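Local coordinates for protein acyl-coenzyme A oxidase 3 (Yarrowia lipolytica, PDB 5YS9) that oxidizes acyl-CoA substrates to trans-2-enoyl-CoA with FAD as cofactor, passing the electrons to oxygen to form hydrogen peroxide in peroxisomal fatty acid beta-oxidation, at residues K15-N18 / T19-P23; P341-I345 / I346-Y350. One frame throughout, in Å; residues are numbered along the deposited sequence.

Contact 1 (K15-N18 / T19-P23); sequences KQYN and TFTEP
Y17, the last residue of the short strand 15-17, and N18 just after it meet T21 and E22 as the chain winds into a helical turn ahead of helix 23-31. Just ahead of them, Q16 is linked to the turn through a water that donates to Q16 O and is also hydrogen-bonded to T21 OG1. Y17 ends the strand, its backbone bonded to V10 on the neighbouring strand. Its side chain crosses those of T21 and E22 at about a right angle: Y17 CB rests against E22 CG at 3.8 Å, and ring atom Y17 CD2 lies 3.7 Å from T21 OG1. The E22 carboxylate leads away from the ring and is held by R332. N18 carries most of the polar work. Its backbone N-H points almost straight at the T21 hydroxyl (N18 N to T21 OG1 3.1 Å, 173°), which T21 turns back by setting OG1 between its own N and carbonyl carbon (chi1 68°). In return T21 N donates to N18 OD1 at 2.8 Å, coming from above the amide plane. N18 O meanwhile accepts from E22 N at 3.0 Å and, weakly, from T21 N. With an alanine here, T21 N would probably be left with little beyond its weak bond to the N18 carbonyl, leaving the start of the turn freer to open. Nearby, T19 OG1 bonds E175 of the second subunit. The reciprocal side-chain-to-backbone bonds between N18 and T21, three residues apart, have the pattern of a capping box, here at a helical turn that lacks regular helix bonds and leads from strand 15-17 into helix 23-31.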
ATOM      1  N   LYS A  15     -37.384  19.868   6.434  1.00 77.60           N
ATOM      2  CA  LYS A  15     -37.583  18.660   5.661  1.00 70.37           C
ATOM      3  C   LYS A  15     -36.865  17.501   6.313  1.00 63.28           C
ATOM      4  O   LYS A  15     -35.900  17.684   7.030  1.00 65.44           O
ATOM      5  CB  LYS A  15     -37.100  18.853   4.227  1.00 75.87           C
ATOM      6  CG  LYS A  15     -38.021  19.700   3.366  1.00 80.42           C
ATOM      7  CD  LYS A  15     -37.506  19.832   1.943  1.00 84.72           C
ATOM      8  CE  LYS A  15     -38.195  20.967   1.197  1.00 86.50           C
ATOM      9  NZ  LYS A  15     -38.521  20.628  -0.222  1.00 87.22           N
ATOM     10  N   GLN A  16     -37.359  16.303   6.070  1.00 62.29           N
ATOM     11  CA  GLN A  16     -36.806  15.104   6.666  1.00 63.62           C
ATOM     12  C   GLN A  16     -35.997  14.309   5.659  1.00 56.54           C
ATOM     13  O   GLN A  16     -36.388  14.151   4.519  1.00 51.74           O
ATOM     14  CB  GLN A  16     -37.916  14.245   7.243  1.00 73.46           C
ATOM     15  CG  GLN A  16     -38.256  14.577   8.681  1.00 84.15           C
ATOM     16  CD  GLN A  16     -37.805  13.499   9.637  1.00 96.74           C
ATOM     17  OE1 GLN A  16     -37.773  12.326   9.282  1.00107.45           O
ATOM     18  NE2 GLN A  16     -37.451  13.888  10.854  1.00 95.96           N
ATOM     19  N   TYR A  17     -34.872  13.788   6.115  1.00 45.66           N
ATOM     20  CA  TYR A  17     -33.974  13.056   5.256  1.00 41.14           C
ATOM     21  C   TYR A  17     -33.665  11.716   5.855  1.00 38.77           C
ATOM     22  O   TYR A  17     -33.821  11.510   7.036  1.00 41.23           O
ATOM     23  CB  TYR A  17     -32.681  13.825   5.046  1.00 41.52           C
ATOM     24  CG  TYR A  17     -32.862  15.131   4.347  1.00 40.03           C
ATOM     25  CD1 TYR A  17     -33.123  16.284   5.053  1.00 43.87           C
ATOM     26  CD2 TYR A  17     -32.782  15.215   2.980  1.00 39.77           C
ATOM     27  CE1 TYR A  17     -33.295  17.486   4.414  1.00 41.45           C
ATOM     28  CE2 TYR A  17     -32.952  16.411   2.331  1.00 41.72           C
ATOM     29  CZ  TYR A  17     -33.209  17.539   3.051  1.00 41.29           C
ATOM     30  OH  TYR A  17     -33.369  18.722   2.402  1.00 45.45           O
ATOM     31  N   ASN A  18     -33.247  10.796   5.014  1.00 36.55           N
ATOM     32  CA  ASN A  18     -32.869   9.470   5.440  1.00 34.86           C
ATOM     33  C   ASN A  18     -31.426   9.209   5.044  1.00 34.41           C
ATOM     34  O   ASN A  18     -30.762  10.089   4.549  1.00 36.74           O
ATOM     35  CB  ASN A  18     -33.832   8.408   4.905  1.00 33.76           C
ATOM     36  CG  ASN A  18     -33.795   8.277   3.408  1.00 39.01           C
ATOM     37  OD1 ASN A  18     -32.744   8.218   2.803  1.00 35.27           O
ATOM     38  ND2 ASN A  18     -34.954   8.205   2.806  1.00 38.62           N
ATOM     39  N   THR A  19     -30.932   8.012   5.292  1.00 33.30           N
ATOM     40  CA  THR A  19     -29.552   7.715   5.016  1.00 33.15           C
ATOM     41  C   THR A  19     -29.256   7.913   3.543  1.00 33.84           C
ATOM     42  O   THR A  19     -28.229   8.449   3.188  1.00 37.70           O
ATOM     43  CB  THR A  19     -29.252   6.264   5.396  1.00 34.66           C
ATOM     44  OG1 THR A  19     -29.340   6.130   6.809  1.00 39.10           O
ATOM     45  CG2 THR A  19     -27.878   5.857   4.961  1.00 35.81           C
ATOM     46  N   PHE A  20     -30.160   7.465   2.696  1.00 31.77           N
ATOM     47  CA  PHE A  20     -30.036   7.639   1.264  1.00 31.62           C
ATOM     48  C   PHE A  20     -30.108   9.076   0.750  1.00 30.10           C
ATOM     49  O   PHE A  20     -29.381   9.438  -0.153  1.00 29.68           O
ATOM     50  CB  PHE A  20     -31.074   6.774   0.559  1.00 32.07           C
ATOM     51  CG  PHE A  20     -30.813   6.588  -0.891  1.00 34.82           C
ATOM     52  CD1 PHE A  20     -29.747   5.836  -1.313  1.00 34.24           C
ATOM     53  CD2 PHE A  20     -31.625   7.171  -1.833  1.00 32.55           C
ATOM     54  CE1 PHE A  20     -29.499   5.660  -2.644  1.00 35.25           C
ATOM     55  CE2 PHE A  20     -31.378   7.000  -3.169  1.00 31.76           C
ATOM     56  CZ  PHE A  20     -30.313   6.245  -3.575  1.00 32.70           C
ATOM     57  N   THR A  21     -31.016   9.875   1.293  1.00 31.11           N
ATOM     58  CA  THR A  21     -31.253  11.212   0.765  1.00 32.25           C
ATOM     59  C   THR A  21     -30.495  12.374   1.405  1.00 34.78           C
ATOM     60  O   THR A  21     -30.433  13.444   0.842  1.00 33.53           O
ATOM     61  CB  THR A  21     -32.754  11.545   0.739  1.00 30.62           C
ATOM     62  OG1 THR A  21     -33.244  11.664   2.070  1.00 33.35           O
ATOM     63  CG2 THR A  21     -33.510  10.472   0.050  1.00 30.11           C
ATOM     64  N   GLU A  22     -29.926  12.165   2.579  1.00 36.11           N
ATOM     65  CA  GLU A  22     -29.217  13.242   3.250  1.00 38.17           C
ATOM     66  C   GLU A  22     -27.944  13.768   2.593  1.00 39.33           C
ATOM     67  O   GLU A  22     -27.688  14.949   2.632  1.00 40.61           O
ATOM     68  CB  GLU A  22     -28.962  12.932   4.716  1.00 33.57           C
ATOM     69  CG  GLU A  22     -28.961  14.180   5.561  1.00 33.88           C
ATOM     70  CD  GLU A  22     -27.811  14.252   6.521  1.00 36.48           C
ATOM     71  OE1 GLU A  22     -27.394  13.213   7.031  1.00 37.73           O
ATOM     72  OE2 GLU A  22     -27.333  15.355   6.773  1.00 40.29           O
ATOM     73  N   PRO A  23     -27.126  12.893   2.033  1.00 38.13           N
ATOM     74  CA  PRO A  23     -25.788  13.331   1.545  1.00 37.76           C
ATOM     75  C   PRO A  23     -25.672  14.633   0.698  1.00 39.12           C
ATOM     76  O   PRO A  23     -24.878  15.515   1.060  1.00 36.63           O
ATOM     77  CB  PRO A  23     -25.286  12.121   0.763  1.00 36.22           C
ATOM     78  CG  PRO A  23     -25.939  10.955   1.465  1.00 38.87           C
ATOM     79  CD  PRO A  23     -27.328  11.446   1.818  1.00 38.07           C
TER
HETATM   80  O   HOH W   1     -35.878  13.079   2.138  1.00 42.54           O

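Contact 2 (P341-I345 / I346-Y350). With FAD (flavin-adenine dinucleotide), chain D.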
ATOM      1  N   PRO A 341     -28.859  12.368  15.681  1.00 53.24           N
ATOM      2  CA  PRO A 341     -28.393  11.516  14.590  1.00 51.40           C
ATOM      3  C   PRO A 341     -26.931  11.159  14.731  1.00 44.83           C
ATOM      4  O   PRO A 341     -26.190  11.809  15.442  1.00 43.79           O
ATOM      5  CB  PRO A 341     -28.578  12.396  13.354  1.00 51.77           C
ATOM      6  CG  PRO A 341     -28.740  13.777  13.874  1.00 55.92           C
ATOM      7  CD  PRO A 341     -29.449  13.607  15.173  1.00 54.04           C
ATOM      8  N   GLU A 342     -26.528  10.097  14.064  1.00 42.80           N
ATOM      9  CA  GLU A 342     -25.140   9.706  14.062  1.00 44.43           C
ATOM     10  C   GLU A 342     -24.236  10.791  13.506  1.00 40.93           C
ATOM     11  O   GLU A 342     -24.585  11.505  12.593  1.00 39.58           O
ATOM     12  CB  GLU A 342     -24.963   8.441  13.245  1.00 44.07           C
ATOM     13  CG  GLU A 342     -25.329   7.185  13.988  1.00 41.72           C
ATOM     14  CD  GLU A 342     -25.245   5.976  13.112  1.00 43.26           C
ATOM     15  OE1 GLU A 342     -24.233   5.276  13.164  1.00 40.66           O
ATOM     16  OE2 GLU A 342     -26.192   5.727  12.370  1.00 41.13           O
ATOM     17  N   THR A 343     -23.066  10.907  14.106  1.00 38.38           N
ATOM     18  CA  THR A 343     -22.084  11.891  13.725  1.00 37.47           C
ATOM     19  C   THR A 343     -21.496  11.581  12.361  1.00 39.25           C
ATOM     20  O   THR A 343     -21.183  10.442  12.065  1.00 41.31           O
ATOM     21  CB  THR A 343     -20.964  11.934  14.780  1.00 36.62           C
ATOM     22  OG1 THR A 343     -21.531  12.208  16.059  1.00 36.61           O
ATOM     23  CG2 THR A 343     -19.960  12.988  14.468  1.00 35.82           C
ATOM     24  N   LYS A 344     -21.341  12.607  11.539  1.00 38.49           N
ATOM     25  CA  LYS A 344     -20.586  12.498  10.310  1.00 37.91           C
ATOM     26  C   LYS A 344     -19.134  12.308  10.681  1.00 37.66           C
ATOM     27  O   LYS A 344     -18.636  12.979  11.556  1.00 35.99           O
ATOM     28  CB  LYS A 344     -20.734  13.765   9.469  1.00 40.23           C
ATOM     29  CG  LYS A 344     -22.154  14.253   9.277  1.00 39.76           C
ATOM     30  CD  LYS A 344     -22.177  15.740   9.036  1.00 40.66           C
ATOM     31  CE  LYS A 344     -23.266  16.131   8.066  1.00 43.76           C
ATOM     32  NZ  LYS A 344     -22.835  17.247   7.187  1.00 50.15           N
ATOM     33  N   ILE A 345     -18.446  11.420   9.990  1.00 32.98           N
ATOM     34  CA  ILE A 345     -17.087  11.070  10.356  1.00 33.31           C
ATOM     35  C   ILE A 345     -16.142  12.264  10.266  1.00 37.55           C
ATOM     36  O   ILE A 345     -15.165  12.343  10.986  1.00 35.15           O
ATOM     37  CB  ILE A 345     -16.551   9.842   9.596  1.00 31.58           C
ATOM     38  CG1 ILE A 345     -16.728   9.991   8.093  1.00 31.57           C
ATOM     39  CG2 ILE A 345     -17.251   8.595  10.087  1.00 32.31           C
ATOM     40  CD1 ILE A 345     -16.029   8.926   7.295  1.00 29.31           C
ATOM     41  N   ILE A 346     -16.456  13.198   9.389  1.00 37.27           N
ATOM     42  CA  ILE A 346     -15.657  14.388   9.240  1.00 37.97           C
ATOM     43  C   ILE A 346     -15.625  15.130  10.564  1.00 38.07           C
ATOM     44  O   ILE A 346     -14.648  15.772  10.888  1.00 40.85           O
ATOM     45  CB  ILE A 346     -16.199  15.307   8.137  1.00 40.47           C
ATOM     46  CG1 ILE A 346     -15.184  16.375   7.781  1.00 42.38           C
ATOM     47  CG2 ILE A 346     -17.486  15.974   8.571  1.00 41.82           C
ATOM     48  CD1 ILE A 346     -13.839  15.839   7.373  1.00 43.54           C
ATOM     49  N   ASP A 347     -16.721  15.083  11.298  1.00 38.78           N
ATOM     50  CA  ASP A 347     -16.808  15.690  12.620  1.00 37.35           C
ATOM     51  C   ASP A 347     -15.945  15.083  13.729  1.00 37.02           C
ATOM     52  O   ASP A 347     -15.646  15.746  14.691  1.00 41.95           O
ATOM     53  CB  ASP A 347     -18.253  15.858  13.048  1.00 36.46           C
ATOM     54  CG  ASP A 347     -18.925  16.976  12.329  1.00 38.46           C
ATOM     55  OD1 ASP A 347     -18.240  17.965  12.054  1.00 33.49           O
ATOM     56  OD2 ASP A 347     -20.123  16.862  12.030  1.00 41.44           O
ATOM     57  N   TYR A 348     -15.595  13.813  13.621  1.00 40.71           N
ATOM     58  CA  TYR A 348     -14.660  13.197  14.556  1.00 41.98           C
ATOM     59  C   TYR A 348     -13.262  13.776  14.452  1.00 41.77           C
ATOM     60  O   TYR A 348     -12.742  13.946  13.376  1.00 39.89           O
ATOM     61  CB  TYR A 348     -14.564  11.698  14.314  1.00 40.62           C
ATOM     62  CG  TYR A 348     -15.811  10.942  14.634  1.00 43.64           C
ATOM     63  CD1 TYR A 348     -16.502  11.179  15.796  1.00 42.46           C
ATOM     64  CD2 TYR A 348     -16.301   9.994  13.768  1.00 44.81           C
ATOM     65  CE1 TYR A 348     -17.646  10.489  16.089  1.00 43.59           C
ATOM     66  CE2 TYR A 348     -17.444   9.299  14.053  1.00 42.98           C
ATOM     67  CZ  TYR A 348     -18.110   9.554  15.216  1.00 43.86           C
ATOM     68  OH  TYR A 348     -19.248   8.864  15.504  1.00 43.13           O
ATOM     69  N   PRO A 349     -12.632  14.038  15.585  1.00 42.97           N
ATOM     70  CA  PRO A 349     -11.257  14.554  15.547  1.00 42.52           C
ATOM     71  C   PRO A 349     -10.193  13.557  15.060  1.00 44.14           C
ATOM     72  O   PRO A 349      -9.160  13.989  14.508  1.00 48.14           O
ATOM     73  CB  PRO A 349     -10.990  14.941  17.021  1.00 44.22           C
ATOM     74  CG  PRO A 349     -12.355  15.214  17.590  1.00 45.35           C
ATOM     75  CD  PRO A 349     -13.294  14.264  16.889  1.00 40.54           C
ATOM     76  N   TYR A 350     -10.387  12.275  15.313  1.00 41.29           N
ATOM     77  CA  TYR A 350      -9.464  11.315  14.755  1.00 41.65           C
ATOM     78  C   TYR A 350      -9.526  11.236  13.248  1.00 38.59           C
ATOM     79  O   TYR A 350      -8.517  11.083  12.594  1.00 36.59           O
ATOM     80  CB  TYR A 350      -9.523   9.925  15.377  1.00 43.94           C
ATOM     81  CG  TYR A 350      -8.241   9.217  15.061  1.00 45.98           C
ATOM     82  CD1 TYR A 350      -7.041   9.742  15.483  1.00 49.39           C
ATOM     83  CD2 TYR A 350      -8.212   8.091  14.273  1.00 49.28           C
ATOM     84  CE1 TYR A 350      -5.849   9.140  15.177  1.00 49.25           C
ATOM     85  CE2 TYR A 350      -7.018   7.483  13.961  1.00 49.42           C
ATOM     86  CZ  TYR A 350      -5.840   8.020  14.417  1.00 47.18           C
ATOM     87  OH  TYR A 350      -4.638   7.448  14.120  1.00 43.52           O
TER
HETATM   88  PA  FAD D 801     -17.677   2.679   8.475  1.00 56.81           P
HETATM   89  O1A FAD D 801     -17.986   1.841   9.656  1.00 54.66           O
HETATM   90  O2A FAD D 801     -18.562   3.799   8.086  1.00 56.38           O
HETATM   91  O5B FAD D 801     -16.248   3.333   8.585  1.00 61.91           O
HETATM   92  C5B FAD D 801     -15.808   4.084   7.464  1.00 57.00           C
HETATM   93  C4B FAD D 801     -14.626   4.917   7.880  1.00 57.70           C
HETATM   94  O4B FAD D 801     -15.037   5.808   8.907  1.00 59.13           O
HETATM   95  C3B FAD D 801     -13.586   4.000   8.470  1.00 58.11           C
HETATM   96  O3B FAD D 801     -12.301   4.357   7.999  1.00 52.66           O
HETATM   97  C2B FAD D 801     -13.629   4.270   9.942  1.00 56.35           C
HETATM   98  O2B FAD D 801     -12.320   4.164  10.490  1.00 50.79           O
HETATM   99  C1B FAD D 801     -14.196   5.668  10.035  1.00 57.28           C
HETATM  100  N9A FAD D 801     -14.985   5.672  11.267  1.00 66.31           N
HETATM  101  C8A FAD D 801     -16.170   5.079  11.437  1.00 62.99           C
HETATM  102  N7A FAD D 801     -16.599   5.250  12.700  1.00 68.09           N
HETATM  103  C5A FAD D 801     -15.672   5.951  13.362  1.00 66.01           C
HETATM  104  C6A FAD D 801     -15.496   6.468  14.730  1.00 62.96           C
HETATM  105  N6A FAD D 801     -16.424   6.277  15.683  1.00 59.90           N
HETATM  106  N1A FAD D 801     -14.373   7.146  14.991  1.00 62.58           N
HETATM  107  C2A FAD D 801     -13.440   7.349  14.056  1.00 65.85           C
HETATM  108  N3A FAD D 801     -13.527   6.910  12.800  1.00 57.85           N
HETATM  109  C4A FAD D 801     -14.602   6.217  12.408  1.00 63.52           C
HETATM  110  N1  FAD D 801     -20.245  -7.783   5.537  1.00 37.15           N
HETATM  111  C2  FAD D 801     -21.051  -8.831   5.754  1.00 34.21           C
HETATM  112  O2  FAD D 801     -21.939  -8.719   6.589  1.00 33.07           O
HETATM  113  N3  FAD D 801     -20.925  -9.989   5.120  1.00 32.60           N
HETATM  114  C4  FAD D 801     -19.991 -10.187   4.218  1.00 32.61           C
HETATM  115  O4  FAD D 801     -19.906 -11.265   3.650  1.00 35.76           O
HETATM  116  C4X FAD D 801     -19.063  -9.096   3.911  1.00 35.29           C
HETATM  117  N5  FAD D 801     -18.093  -9.236   3.008  1.00 38.16           N
HETATM  118  C5X FAD D 801     -17.269  -8.220   2.739  1.00 38.28           C
HETATM  119  C6  FAD D 801     -16.295  -8.400   1.781  1.00 40.96           C
HETATM  120  C7  FAD D 801     -15.437  -7.372   1.484  1.00 39.97           C
HETATM  121  C7M FAD D 801     -14.372  -7.575   0.455  1.00 43.98           C
HETATM  122  C8  FAD D 801     -15.572  -6.082   2.188  1.00 41.83           C
HETATM  123  C8M FAD D 801     -14.643  -4.957   1.873  1.00 46.05           C
HETATM  124  C9  FAD D 801     -16.542  -5.904   3.147  1.00 41.92           C
HETATM  125  C9A FAD D 801     -17.407  -6.929   3.446  1.00 38.72           C
HETATM  126  N10 FAD D 801     -18.406  -6.765   4.418  1.00 37.29           N
HETATM  127  C10 FAD D 801     -19.253  -7.843   4.649  1.00 35.45           C
HETATM  128  C1' FAD D 801     -18.606  -5.510   5.143  1.00 42.46           C
HETATM  129  C2' FAD D 801     -17.468  -5.118   6.087  1.00 45.12           C
HETATM  130  O2' FAD D 801     -17.579  -5.829   7.314  1.00 42.19           O
HETATM  131  C3' FAD D 801     -17.483  -3.611   6.349  1.00 46.35           C
HETATM  132  O3' FAD D 801     -16.854  -2.981   5.253  1.00 44.76           O
HETATM  133  C4' FAD D 801     -16.750  -3.160   7.602  1.00 48.67           C
HETATM  134  O4' FAD D 801     -17.001  -4.098   8.637  1.00 50.27           O
HETATM  135  C5' FAD D 801     -17.249  -1.821   8.124  1.00 50.95           C
HETATM  136  O5' FAD D 801     -16.774  -0.683   7.423  1.00 52.52           O
HETATM  137  P   FAD D 801     -17.810   0.365   6.818  1.00 55.76           P
HETATM  138  O1P FAD D 801     -17.736   0.338   5.340  1.00 63.04           O
HETATM  139  O2P FAD D 801     -19.115   0.134   7.470  1.00 59.58           O
HETATM  140  O3P FAD D 801     -17.270   1.804   7.204  1.00 63.61           O
HETATM  141  O   HOH W   2     -21.893  15.310  12.735  1.00 37.52           O
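T343 and the FAD adenine take opposite faces of the Y348 ring. From one side the methyl T343 CG2 makes a CH-pi contact, 4.1 Å from the ring centroid and offset toward the rim; from the other the adenine approaches, with Y348 CE2 3.5 Å from FAD C6A. I345 joins this first shell beside the tyrosine. Its branch I345 CG2 packs against Y348 CE2 at 4.0 Å, while I345 CD1 reaches the ribose, 3.6 Å from FAD O4B. With CG1 lying between the backbone N and the carbonyl carbon (chi1 52°), I345 brings both of its methyl groups up to the nucleotide. One step outward, the backbone sets these groups in place. D347 N donates to K344 O at 2.9 Å, closing a 3-10 turn, and Y348 N adds a weak bond to I345 O. D347 CB backs the T343 methyl CG2 at 3.6 Å, which probably helps to keep that methyl over the ring. K344 and D347 run side by side in the same direction, and a water joins K344 N to D347 OD2. Their charged ends have separate partners, since K344 NZ bonds the carbonyl of C329 and D347 OD1 forms a salt bridge with R627. Farther out, the Y348 hydroxyl bonds Q333 O, which probably steadies the far end of the ring, and I345 and I346 pack on helix 300-330. Y348 itself occupies the N-cap position of helix 349-385, with P349 in the first turn. Together these features build one wall of the adenosine end of the FAD pocket, a site shared between subunits, for the same cofactor also bonds S169, T163 and D457 of the second subunit.

How the contacts relate
Contact 1 comes first along the chain and closes long before contact 2 opens, yet the fold brings them close: their centres lie about 17 Å apart and their nearest atoms about 4 Å apart, without touching. R332 lies between them, paired with E22 of contact 1 and bonded to the E342 carbonyl of contact 2. K344 also packs on A26 and E30 of helix 23-31, the helix into which contact 1 leads. Each contact touches the second subunit. The N-terminal turn and the loop between helices 300-330 and 349-385 thus belong to one neighbourhood at the subunit interface, with contact 2 directly on the FAD and the side chain of T19 in contact 1 about 10 Å from an FAD.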